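Local atomic coordinates of aspartate aminotransferase (Thermotoga maritima, PDB entry 1O4S), a protein that catalyses the reversible transfer of an amino group between L-aspartate and 2-oxoglutarate, giving oxaloacetate and L-glutamate, with pyridoxal 5'-phosphate as cofactor. Residues A203-D217 with D236-H248. Sequence-based numbering, arbitrary orientation.
With PLP (pyridoxal-5'-phosphate), chain M.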
ATOM      1  N   ALA B 203      -6.786  -3.565 -29.468  1.00 36.81           N
ATOM      2  CA  ALA B 203      -6.428  -4.430 -28.346  1.00 37.77           C
ATOM      3  C   ALA B 203      -6.777  -5.905 -28.590  1.00 38.64           C
ATOM      4  O   ALA B 203      -6.035  -6.798 -28.182  1.00 38.67           O
ATOM      5  CB  ALA B 203      -7.092  -3.926 -27.046  1.00 37.65           C
ATOM      6  N   LYS B 204      -7.928  -6.149 -29.215  1.00 39.92           N
ATOM      7  CA  LYS B 204      -8.365  -7.503 -29.605  1.00 41.21           C
ATOM      8  C   LYS B 204      -7.418  -8.094 -30.671  1.00 41.23           C
ATOM      9  O   LYS B 204      -6.913  -9.210 -30.524  1.00 41.28           O
ATOM     10  CB  LYS B 204      -9.826  -7.462 -30.123  1.00 41.50           C
ATOM     11  CG  LYS B 204     -10.323  -8.736 -30.876  1.00 43.34           C
ATOM     12  CD  LYS B 204     -11.428  -9.538 -30.140  1.00 45.79           C
ATOM     13  CE  LYS B 204     -12.864  -9.149 -30.571  1.00 46.08           C
ATOM     14  NZ  LYS B 204     -13.252  -9.735 -31.900  1.00 46.46           N
ATOM     15  N   LYS B 205      -7.177  -7.296 -31.709  1.00 41.53           N
ATOM     16  CA  LYS B 205      -6.316  -7.624 -32.860  1.00 42.04           C
ATOM     17  C   LYS B 205      -4.845  -7.862 -32.497  1.00 41.62           C
ATOM     18  O   LYS B 205      -4.266  -8.887 -32.854  1.00 41.57           O
ATOM     19  CB  LYS B 205      -6.423  -6.457 -33.858  1.00 42.37           C
ATOM     20  CG  LYS B 205      -5.564  -6.476 -35.114  1.00 43.69           C
ATOM     21  CD  LYS B 205      -6.097  -5.373 -36.060  1.00 45.44           C
ATOM     22  CE  LYS B 205      -5.033  -4.757 -36.980  1.00 46.14           C
ATOM     23  NZ  LYS B 205      -4.900  -5.470 -38.265  1.00 45.10           N
ATOM     24  N   ARG B 206      -4.258  -6.909 -31.785  1.00 41.05           N
ATOM     25  CA  ARG B 206      -2.816  -6.851 -31.582  1.00 41.00           C
ATOM     26  C   ARG B 206      -2.410  -7.371 -30.196  1.00 40.85           C
ATOM     27  O   ARG B 206      -1.241  -7.283 -29.823  1.00 41.35           O
ATOM     28  CB  ARG B 206      -2.312  -5.417 -31.799  1.00 40.89           C
ATOM     29  CG  ARG B 206      -2.642  -4.820 -33.196  1.00 41.79           C
ATOM     30  CD  ARG B 206      -1.962  -5.523 -34.376  1.00 44.19           C
ATOM     31  NE  ARG B 206      -0.526  -5.700 -34.138  1.00 46.70           N
ATOM     32  CZ  ARG B 206       0.440  -4.830 -34.474  1.00 48.83           C
ATOM     33  NH1 ARG B 206       0.166  -3.687 -35.116  1.00 49.38           N
ATOM     34  NH2 ARG B 206       1.703  -5.116 -34.160  1.00 48.66           N
ATOM     35  N   ASN B 207      -3.390  -7.889 -29.447  1.00 40.27           N
ATOM     36  CA  ASN B 207      -3.183  -8.584 -28.167  1.00 39.78           C
ATOM     37  C   ASN B 207      -2.547  -7.777 -27.016  1.00 38.64           C
ATOM     38  O   ASN B 207      -1.474  -8.116 -26.532  1.00 38.10           O
ATOM     39  CB  ASN B 207      -2.374  -9.863 -28.416  1.00 40.42           C
ATOM     40  CG  ASN B 207      -2.424 -10.821 -27.248  1.00 41.67           C
ATOM     41  OD1 ASN B 207      -3.391 -10.831 -26.483  1.00 43.56           O
ATOM     42  ND2 ASN B 207      -1.378 -11.638 -27.104  1.00 42.95           N
ATOM     43  N   PHE B 208      -3.216  -6.712 -26.582  1.00 37.26           N
ATOM     44  CA  PHE B 208      -2.754  -5.945 -25.433  1.00 36.36           C
ATOM     45  C   PHE B 208      -3.931  -5.496 -24.562  1.00 35.72           C
ATOM     46  O   PHE B 208      -5.075  -5.489 -25.013  1.00 35.06           O
ATOM     47  CB  PHE B 208      -1.858  -4.748 -25.853  1.00 36.07           C
ATOM     48  CG  PHE B 208      -2.565  -3.671 -26.667  1.00 36.64           C
ATOM     49  CD1 PHE B 208      -3.297  -2.665 -26.047  1.00 36.56           C
ATOM     50  CD2 PHE B 208      -2.457  -3.644 -28.066  1.00 37.90           C
ATOM     51  CE1 PHE B 208      -3.932  -1.662 -26.797  1.00 37.18           C
ATOM     52  CE2 PHE B 208      -3.088  -2.638 -28.827  1.00 37.26           C
ATOM     53  CZ  PHE B 208      -3.824  -1.653 -28.194  1.00 37.04           C
ATOM     54  N   TYR B 209      -3.625  -5.142 -23.315  1.00 34.65           N
ATOM     55  CA  TYR B 209      -4.613  -4.654 -22.351  1.00 34.49           C
ATOM     56  C   TYR B 209      -4.766  -3.165 -22.443  1.00 33.20           C
ATOM     57  O   TYR B 209      -3.790  -2.442 -22.702  1.00 32.82           O
ATOM     58  CB  TYR B 209      -4.194  -4.966 -20.921  1.00 34.77           C
ATOM     59  CG  TYR B 209      -4.325  -6.407 -20.553  1.00 38.07           C
ATOM     60  CD1 TYR B 209      -5.544  -6.926 -20.155  1.00 40.88           C
ATOM     61  CD2 TYR B 209      -3.215  -7.261 -20.586  1.00 43.02           C
ATOM     62  CE1 TYR B 209      -5.672  -8.260 -19.821  1.00 44.34           C
ATOM     63  CE2 TYR B 209      -3.322  -8.610 -20.229  1.00 44.04           C
ATOM     64  CZ  TYR B 209      -4.559  -9.102 -19.853  1.00 45.98           C
ATOM     65  OH  TYR B 209      -4.701 -10.440 -19.513  1.00 49.64           O
ATOM     66  N   ILE B 210      -5.993  -2.701 -22.234  1.00 31.89           N
ATOM     67  CA  ILE B 210      -6.242  -1.277 -22.090  1.00 31.10           C
ATOM     68  C   ILE B 210      -6.458  -1.039 -20.609  1.00 30.83           C
ATOM     69  O   ILE B 210      -7.369  -1.609 -20.025  1.00 30.63           O
ATOM     70  CB  ILE B 210      -7.475  -0.812 -22.885  1.00 30.59           C
ATOM     71  CG1 ILE B 210      -7.243  -0.997 -24.393  1.00 29.81           C
ATOM     72  CG2 ILE B 210      -7.781   0.670 -22.553  1.00 29.69           C
ATOM     73  CD1 ILE B 210      -8.455  -0.690 -25.209  1.00 29.50           C
ATOM     74  N   ILE B 211      -5.592  -0.218 -20.026  1.00 30.84           N
ATOM     75  CA  ILE B 211      -5.704   0.214 -18.643  1.00 31.13           C
ATOM     76  C   ILE B 211      -6.265   1.624 -18.655  1.00 31.18           C
ATOM     77  O   ILE B 211      -5.652   2.536 -19.200  1.00 31.39           O
ATOM     78  CB  ILE B 211      -4.347   0.190 -17.953  1.00 31.04           C
ATOM     79  CG1 ILE B 211      -3.727  -1.221 -18.011  1.00 30.72           C
ATOM     80  CG2 ILE B 211      -4.504   0.675 -16.524  1.00 31.48           C
ATOM     81  CD1 ILE B 211      -2.276  -1.274 -17.567  1.00 31.47           C
ATOM     82  N   SER B 212      -7.436   1.800 -18.046  1.00 31.37           N
ATOM     83  CA  SER B 212      -8.157   3.065 -18.098  1.00 30.77           C
ATOM     84  C   SER B 212      -8.367   3.663 -16.724  1.00 30.15           C
ATOM     85  O   SER B 212      -9.089   3.103 -15.911  1.00 30.45           O
ATOM     86  CB  SER B 212      -9.510   2.901 -18.785  1.00 30.66           C
ATOM     87  OG  SER B 212     -10.017   4.181 -19.066  1.00 29.40           O
ATOM     88  N   ASP B 213      -7.721   4.798 -16.498  1.00 30.08           N
ATOM     89  CA  ASP B 213      -7.759   5.523 -15.244  1.00 30.47           C
ATOM     90  C   ASP B 213      -8.817   6.602 -15.363  1.00 30.69           C
ATOM     91  O   ASP B 213      -8.555   7.698 -15.885  1.00 30.74           O
ATOM     92  CB  ASP B 213      -6.387   6.145 -14.997  1.00 30.52           C
ATOM     93  CG  ASP B 213      -6.304   6.927 -13.691  1.00 33.06           C
ATOM     94  OD1 ASP B 213      -7.352   7.103 -12.999  1.00 32.64           O
ATOM     95  OD2 ASP B 213      -5.204   7.418 -13.309  1.00 31.72           O
ATOM     96  N   GLU B 214      -9.991   6.306 -14.812  1.00 30.53           N
ATOM     97  CA  GLU B 214     -11.167   7.148 -14.944  1.00 30.87           C
ATOM     98  C   GLU B 214     -11.583   7.826 -13.627  1.00 30.63           C
ATOM     99  O   GLU B 214     -12.754   8.050 -13.368  1.00 31.19           O
ATOM    100  CB  GLU B 214     -12.292   6.303 -15.588  1.00 31.07           C
ATOM    101  CG  GLU B 214     -12.050   6.089 -17.096  1.00 30.95           C
ATOM    102  CD  GLU B 214     -13.115   5.277 -17.846  1.00 31.60           C
ATOM    103  OE1 GLU B 214     -14.352   5.388 -17.559  1.00 32.26           O
ATOM    104  OE2 GLU B 214     -12.707   4.529 -18.782  1.00 33.04           O
ATOM    105  N   VAL B 215     -10.608   8.170 -12.802  1.00 31.95           N
ATOM    106  CA  VAL B 215     -10.891   8.691 -11.467  1.00 32.22           C
ATOM    107  C   VAL B 215     -11.622  10.037 -11.461  1.00 32.35           C
ATOM    108  O   VAL B 215     -12.241  10.398 -10.453  1.00 30.88           O
ATOM    109  CB  VAL B 215      -9.650   8.877 -10.581  1.00 32.94           C
ATOM    110  CG1 VAL B 215      -9.213   7.588 -10.051  1.00 35.41           C
ATOM    111  CG2 VAL B 215      -8.527   9.619 -11.307  1.00 33.51           C
ATOM    112  N   TYR B 216     -11.544  10.764 -12.586  1.00 32.04           N
ATOM    113  CA  TYR B 216     -12.161  12.087 -12.710  1.00 31.58           C
ATOM    114  C   TYR B 216     -13.462  12.010 -13.463  1.00 31.12           C
ATOM    115  O   TYR B 216     -14.003  13.027 -13.826  1.00 30.85           O
ATOM    116  CB  TYR B 216     -11.209  13.057 -13.412  1.00 31.42           C
ATOM    117  CG  TYR B 216      -9.975  13.389 -12.613  1.00 30.88           C
ATOM    118  CD1 TYR B 216     -10.036  14.286 -11.562  1.00 30.51           C
ATOM    119  CD2 TYR B 216      -8.746  12.849 -12.927  1.00 32.75           C
ATOM    120  CE1 TYR B 216      -8.923  14.621 -10.848  1.00 30.80           C
ATOM    121  CE2 TYR B 216      -7.607  13.177 -12.197  1.00 33.28           C
ATOM    122  CZ  TYR B 216      -7.714  14.058 -11.154  1.00 32.31           C
ATOM    123  OH  TYR B 216      -6.625  14.403 -10.408  1.00 33.92           O
ATOM    124  N   ASP B 217     -13.989  10.809 -13.667  1.00 31.40           N
ATOM    125  CA  ASP B 217     -15.166  10.641 -14.525  1.00 31.99           C
ATOM    126  C   ASP B 217     -16.462  11.347 -14.068  1.00 33.42           C
ATOM    127  O   ASP B 217     -17.379  11.540 -14.887  1.00 32.06           O
ATOM    128  CB  ASP B 217     -15.457   9.162 -14.816  1.00 31.86           C
ATOM    129  CG  ASP B 217     -16.004   8.391 -13.608  1.00 33.17           C
ATOM    130  OD1 ASP B 217     -16.573   7.290 -13.821  1.00 37.03           O
ATOM    131  OD2 ASP B 217     -15.862   8.737 -12.424  1.00 34.31           O
ATOM    132  N   ASP B 236     -11.948  -8.756 -21.058  1.00 37.56           N
ATOM    133  CA  ASP B 236     -10.822  -9.639 -21.433  1.00 37.82           C
ATOM    134  C   ASP B 236      -9.510  -8.887 -21.602  1.00 37.20           C
ATOM    135  O   ASP B 236      -8.430  -9.391 -21.243  1.00 36.82           O
ATOM    136  CB  ASP B 236     -11.123 -10.447 -22.690  1.00 38.58           C
ATOM    137  CG  ASP B 236     -11.936 -11.687 -22.391  1.00 42.15           C
ATOM    138  OD1 ASP B 236     -12.395 -12.335 -23.372  1.00 47.90           O
ATOM    139  OD2 ASP B 236     -12.154 -12.085 -21.206  1.00 46.28           O
ATOM    140  N   ARG B 237      -9.633  -7.672 -22.129  1.00 36.36           N
ATOM    141  CA  ARG B 237      -8.504  -6.812 -22.384  1.00 36.30           C
ATOM    142  C   ARG B 237      -8.678  -5.451 -21.725  1.00 35.02           C
ATOM    143  O   ARG B 237      -8.004  -4.512 -22.080  1.00 34.80           O
ATOM    144  CB  ARG B 237      -8.319  -6.690 -23.895  1.00 37.17           C
ATOM    145  CG  ARG B 237      -7.725  -7.952 -24.531  1.00 40.07           C
ATOM    146  CD  ARG B 237      -7.962  -8.076 -26.028  1.00 45.95           C
ATOM    147  NE  ARG B 237      -9.089  -8.970 -26.380  1.00 50.20           N
ATOM    148  CZ  ARG B 237     -10.368  -8.597 -26.563  1.00 52.90           C
ATOM    149  NH1 ARG B 237     -10.753  -7.318 -26.441  1.00 53.44           N
ATOM    150  NH2 ARG B 237     -11.278  -9.522 -26.876  1.00 53.65           N
ATOM    151  N   ILE B 238      -9.551  -5.351 -20.731  1.00 34.50           N
ATOM    152  CA  ILE B 238      -9.789  -4.065 -20.059  1.00 33.64           C
ATOM    153  C   ILE B 238      -9.438  -4.136 -18.592  1.00 32.54           C
ATOM    154  O   ILE B 238      -9.895  -5.032 -17.900  1.00 32.13           O
ATOM    155  CB  ILE B 238     -11.261  -3.644 -20.183  1.00 33.54           C
ATOM    156  CG1 ILE B 238     -11.714  -3.623 -21.652  1.00 34.98           C
ATOM    157  CG2 ILE B 238     -11.493  -2.286 -19.496  1.00 32.72           C
ATOM    158  CD1 ILE B 238     -11.026  -2.573 -22.513  1.00 36.76           C
ATOM    159  N   VAL B 239      -8.656  -3.165 -18.127  1.00 31.81           N
ATOM    160  CA  VAL B 239      -8.427  -2.949 -16.703  1.00 31.82           C
ATOM    161  C   VAL B 239      -9.018  -1.577 -16.386  1.00 31.23           C
ATOM    162  O   VAL B 239      -8.525  -0.566 -16.863  1.00 31.52           O
ATOM    163  CB  VAL B 239      -6.909  -2.997 -16.321  1.00 31.76           C
ATOM    164  CG1 VAL B 239      -6.700  -2.723 -14.858  1.00 31.19           C
ATOM    165  CG2 VAL B 239      -6.300  -4.355 -16.694  1.00 33.06           C
ATOM    166  N   TYR B 240     -10.072  -1.553 -15.591  1.00 30.07           N
ATOM    167  CA  TYR B 240     -10.761  -0.331 -15.282  1.00 29.89           C
ATOM    168  C   TYR B 240     -10.354   0.137 -13.889  1.00 29.53           C
ATOM    169  O   TYR B 240     -10.383  -0.634 -12.941  1.00 28.84           O
ATOM    170  CB  TYR B 240     -12.267  -0.569 -15.393  1.00 30.22           C
ATOM    171  CG  TYR B 240     -13.125   0.598 -14.999  1.00 30.95           C
ATOM    172  CD1 TYR B 240     -13.383   1.644 -15.900  1.00 31.49           C
ATOM    173  CD2 TYR B 240     -13.697   0.665 -13.698  1.00 30.42           C
ATOM    174  CE1 TYR B 240     -14.198   2.742 -15.516  1.00 31.78           C
ATOM    175  CE2 TYR B 240     -14.505   1.733 -13.318  1.00 31.05           C
ATOM    176  CZ  TYR B 240     -14.751   2.776 -14.220  1.00 31.83           C
ATOM    177  OH  TYR B 240     -15.568   3.808 -13.844  1.00 31.37           O
ATOM    178  N   ILE B 241      -9.955   1.405 -13.791  1.00 29.11           N
ATOM    179  CA  ILE B 241      -9.512   1.988 -12.538  1.00 29.74           C
ATOM    180  C   ILE B 241     -10.299   3.236 -12.174  1.00 29.56           C
ATOM    181  O   ILE B 241     -10.443   4.166 -12.983  1.00 30.00           O
ATOM    182  CB  ILE B 241      -7.987   2.255 -12.575  1.00 29.83           C
ATOM    183  CG1 ILE B 241      -7.296   0.896 -12.663  1.00 31.30           C
ATOM    184  CG2 ILE B 241      -7.544   3.067 -11.357  1.00 30.17           C
ATOM    185  CD1 ILE B 241      -5.886   0.922 -12.777  1.00 33.92           C
ATOM    186  N   ASN B 242     -10.795   3.244 -10.933  1.00 29.39           N
ATOM    187  CA  ASN B 242     -11.535   4.369 -10.372  1.00 28.73           C
ATOM    188  C   ASN B 242     -11.378   4.352  -8.841  1.00 28.67           C
ATOM    189  O   ASN B 242     -10.612   3.560  -8.293  1.00 29.14           O
ATOM    190  CB  ASN B 242     -12.994   4.312 -10.858  1.00 29.31           C
ATOM    191  CG  ASN B 242     -13.665   5.697 -10.980  1.00 30.29           C
ATOM    192  OD1 ASN B 242     -13.322   6.637 -10.272  1.00 30.43           O
ATOM    193  ND2 ASN B 242     -14.661   5.792 -11.863  1.00 32.14           N
ATOM    194  N   GLY B 243     -12.044   5.271  -8.156  1.00 28.37           N
ATOM    195  CA  GLY B 243     -12.053   5.311  -6.706  1.00 28.44           C
ATOM    196  C   GLY B 243     -12.797   6.528  -6.199  1.00 28.26           C
ATOM    197  O   GLY B 243     -13.511   7.183  -6.963  1.00 27.56           O
ATOM    198  N   PHE B 244     -12.602   6.841  -4.920  1.00 28.19           N
ATOM    199  CA  PHE B 244     -13.445   7.815  -4.223  1.00 28.18           C
ATOM    200  C   PHE B 244     -12.766   9.137  -4.004  1.00 28.62           C
ATOM    201  O   PHE B 244     -13.385  10.104  -3.537  1.00 28.83           O
ATOM    202  CB  PHE B 244     -13.902   7.215  -2.883  1.00 28.40           C
ATOM    203  CG  PHE B 244     -14.762   6.033  -3.062  1.00 28.86           C
ATOM    204  CD1 PHE B 244     -14.186   4.782  -3.299  1.00 31.45           C
ATOM    205  CD2 PHE B 244     -16.151   6.167  -3.104  1.00 32.51           C
ATOM    206  CE1 PHE B 244     -14.975   3.668  -3.508  1.00 32.49           C
ATOM    207  CE2 PHE B 244     -16.963   5.056  -3.328  1.00 31.97           C
ATOM    208  CZ  PHE B 244     -16.377   3.805  -3.534  1.00 33.30           C
ATOM    209  N   SER B 245     -11.490   9.184  -4.345  1.00 28.60           N
ATOM    210  CA  SER B 245     -10.651  10.321  -3.986  1.00 29.39           C
ATOM    211  C   SER B 245     -11.182  11.617  -4.579  1.00 30.30           C
ATOM    212  O   SER B 245     -11.303  12.603  -3.889  1.00 31.00           O
ATOM    213  CB  SER B 245      -9.226  10.099  -4.467  1.00 29.33           C
ATOM    214  OG  SER B 245      -8.496   9.293  -3.563  1.00 30.93           O
ATOM    215  N   LYS B 246     -11.471  11.609  -5.867  1.00 30.14           N
ATOM    216  CA  LYS B 246     -11.852  12.837  -6.557  1.00 31.18           C
ATOM    217  C   LYS B 246     -13.340  13.033  -6.541  1.00 30.66           C
ATOM    218  O   LYS B 246     -13.819  14.119  -6.235  1.00 30.67           O
ATOM    219  CB  LYS B 246     -11.265  12.857  -8.004  1.00 31.14           C
ATOM    220  CG  LYS B 246      -9.714  12.527  -8.082  1.00 31.39           C
ATOM    221  CD  LYS B 246      -8.872  13.432  -7.194  1.00 36.46           C
ATOM    222  CE  LYS B 246      -7.364  13.044  -7.063  1.00 38.73           C
ATOM    223  NZ  LYS B 246      -6.904  12.210  -8.165  1.00 42.42           N
ATOM    224  N   SER B 247     -14.082  11.968  -6.842  1.00 31.16           N
ATOM    225  CA  SER B 247     -15.524  12.029  -6.922  1.00 31.04           C
ATOM    226  C   SER B 247     -16.172  12.439  -5.608  1.00 30.78           C
ATOM    227  O   SER B 247     -17.219  13.062  -5.641  1.00 30.32           O
ATOM    228  CB  SER B 247     -16.099  10.684  -7.416  1.00 30.97           C
ATOM    229  OG  SER B 247     -15.859   9.651  -6.468  1.00 34.18           O
ATOM    230  N   HIS B 248     -15.562  12.097  -4.464  1.00 30.85           N
ATOM    231  CA  HIS B 248     -16.160  12.366  -3.153  1.00 31.18           C
ATOM    232  C   HIS B 248     -15.247  13.116  -2.230  1.00 30.67           C
ATOM    233  O   HIS B 248     -15.499  13.193  -1.024  1.00 30.86           O
ATOM    234  CB  HIS B 248     -16.543  11.060  -2.483  1.00 32.17           C
ATOM    235  CG  HIS B 248     -17.688  10.380  -3.145  1.00 32.92           C
ATOM    236  ND1 HIS B 248     -17.519   9.429  -4.128  1.00 38.30           N
ATOM    237  CD2 HIS B 248     -19.021  10.546  -3.007  1.00 37.55           C
ATOM    238  CE1 HIS B 248     -18.702   8.996  -4.528  1.00 36.44           C
ATOM    239  NE2 HIS B 248     -19.629   9.666  -3.870  1.00 40.60           N
TER
HETATM  240  N1  PLP M1234      -4.817   9.235 -11.555  1.00 41.90           N
HETATM  241  C2  PLP M1234      -4.735  10.607 -11.693  1.00 42.37           C
HETATM  242  C2A PLP M1234      -4.360  11.101 -13.059  1.00 37.49           C
HETATM  243  C3  PLP M1234      -4.956  11.463 -10.602  1.00 41.54           C
HETATM  244  O3  PLP M1234      -4.888  12.678 -10.746  1.00 38.85           O
HETATM  245  C4  PLP M1234      -5.324  10.930  -9.356  1.00 44.94           C
HETATM  246  C4A PLP M1234      -5.594  11.871  -8.162  1.00 46.18           C
HETATM  247  C5  PLP M1234      -5.417   9.519  -9.272  1.00 46.14           C
HETATM  248  C6  PLP M1234      -5.155   8.704 -10.372  1.00 42.92           C
HETATM  249  C5A PLP M1234      -5.795   8.727  -8.039  1.00 46.10           C
HETATM  250  O4P PLP M1234      -5.322   9.005  -6.732  1.00 37.20           O
HETATM  251  P   PLP M1234      -5.827   8.185  -5.453  1.00 31.61           P
HETATM  252  O1P PLP M1234      -5.894   9.270  -4.443  1.00 30.66           O
HETATM  253  O2P PLP M1234      -7.112   7.529  -5.746  1.00 32.00           O
HETATM  254  O3P PLP M1234      -4.667   7.289  -5.264  1.00 30.96           O
HETATM  255  O   HOH W   1     -16.225   5.704 -15.677  1.00 26.42           O
HETATM  256  O   HOH W   2     -12.597   9.486  -7.957  1.00 23.24           O
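The guanidinium of Arg237 lies across Lys204, whose CB sits 3.7 Å above the plane over its centre, while CB of Asp236 covers the opposite face nearer the rim. The aliphatic part of Lys204 makes the contact; its NZ stays 5.4 Å from Arg237 NH2. The Tyr240 ring is met at its edge: OE1 of Glu214 approaches its CE1 to 3.3 Å, with the carboxylate turned 86° from the ring plane. Water 1, also in that plane, accepts from Tyr240 OH and donates to Glu214 OE1 and Asp217 OD1. Ser227 OG also hydrogen-bonds Glu214 OE1, and Arg94 forms a salt bridge with Asp217. Asn242 ND2 makes its shorter bond, in its amide plane, to Tyr240 OH, and weak ones to both oxygens of Asp217.

Strands 209-213 and 238-243 run parallel as neighbours in the large mixed sheet of a fold-type I aminotransferase, joined as a beta-alpha-beta unit. Five backbone hydrogen bonds link them, from Ile210 N-Arg237 O to Glu214 N-Ile241 O. On one face of the sheet Ile211 lies beside both Val239 and Ile241, and helix 109-121 packs on Ile211 and Ile241.

The C-terminal ends of both strands lead to the cofactor. Lys246 NZ is bonded to PLP C4A at 1.4 Å, consistent with an internal aldimine, and its CG lies 3.6 Å from Tyr216 CE1. Tyr216 OH forms a very short hydrogen bond, 2.5 Å, with PLP O3. Val215 CG2 covers one face of the pyridine ring, 3.6 Å from PLP C6. With CG anti to the backbone N (chi1 -179°), Asp213 leaves the face shared with Ile211 and Ile241 and places OD2 2.6 Å from PLP N1; Tyr138 bonds the same oxygen.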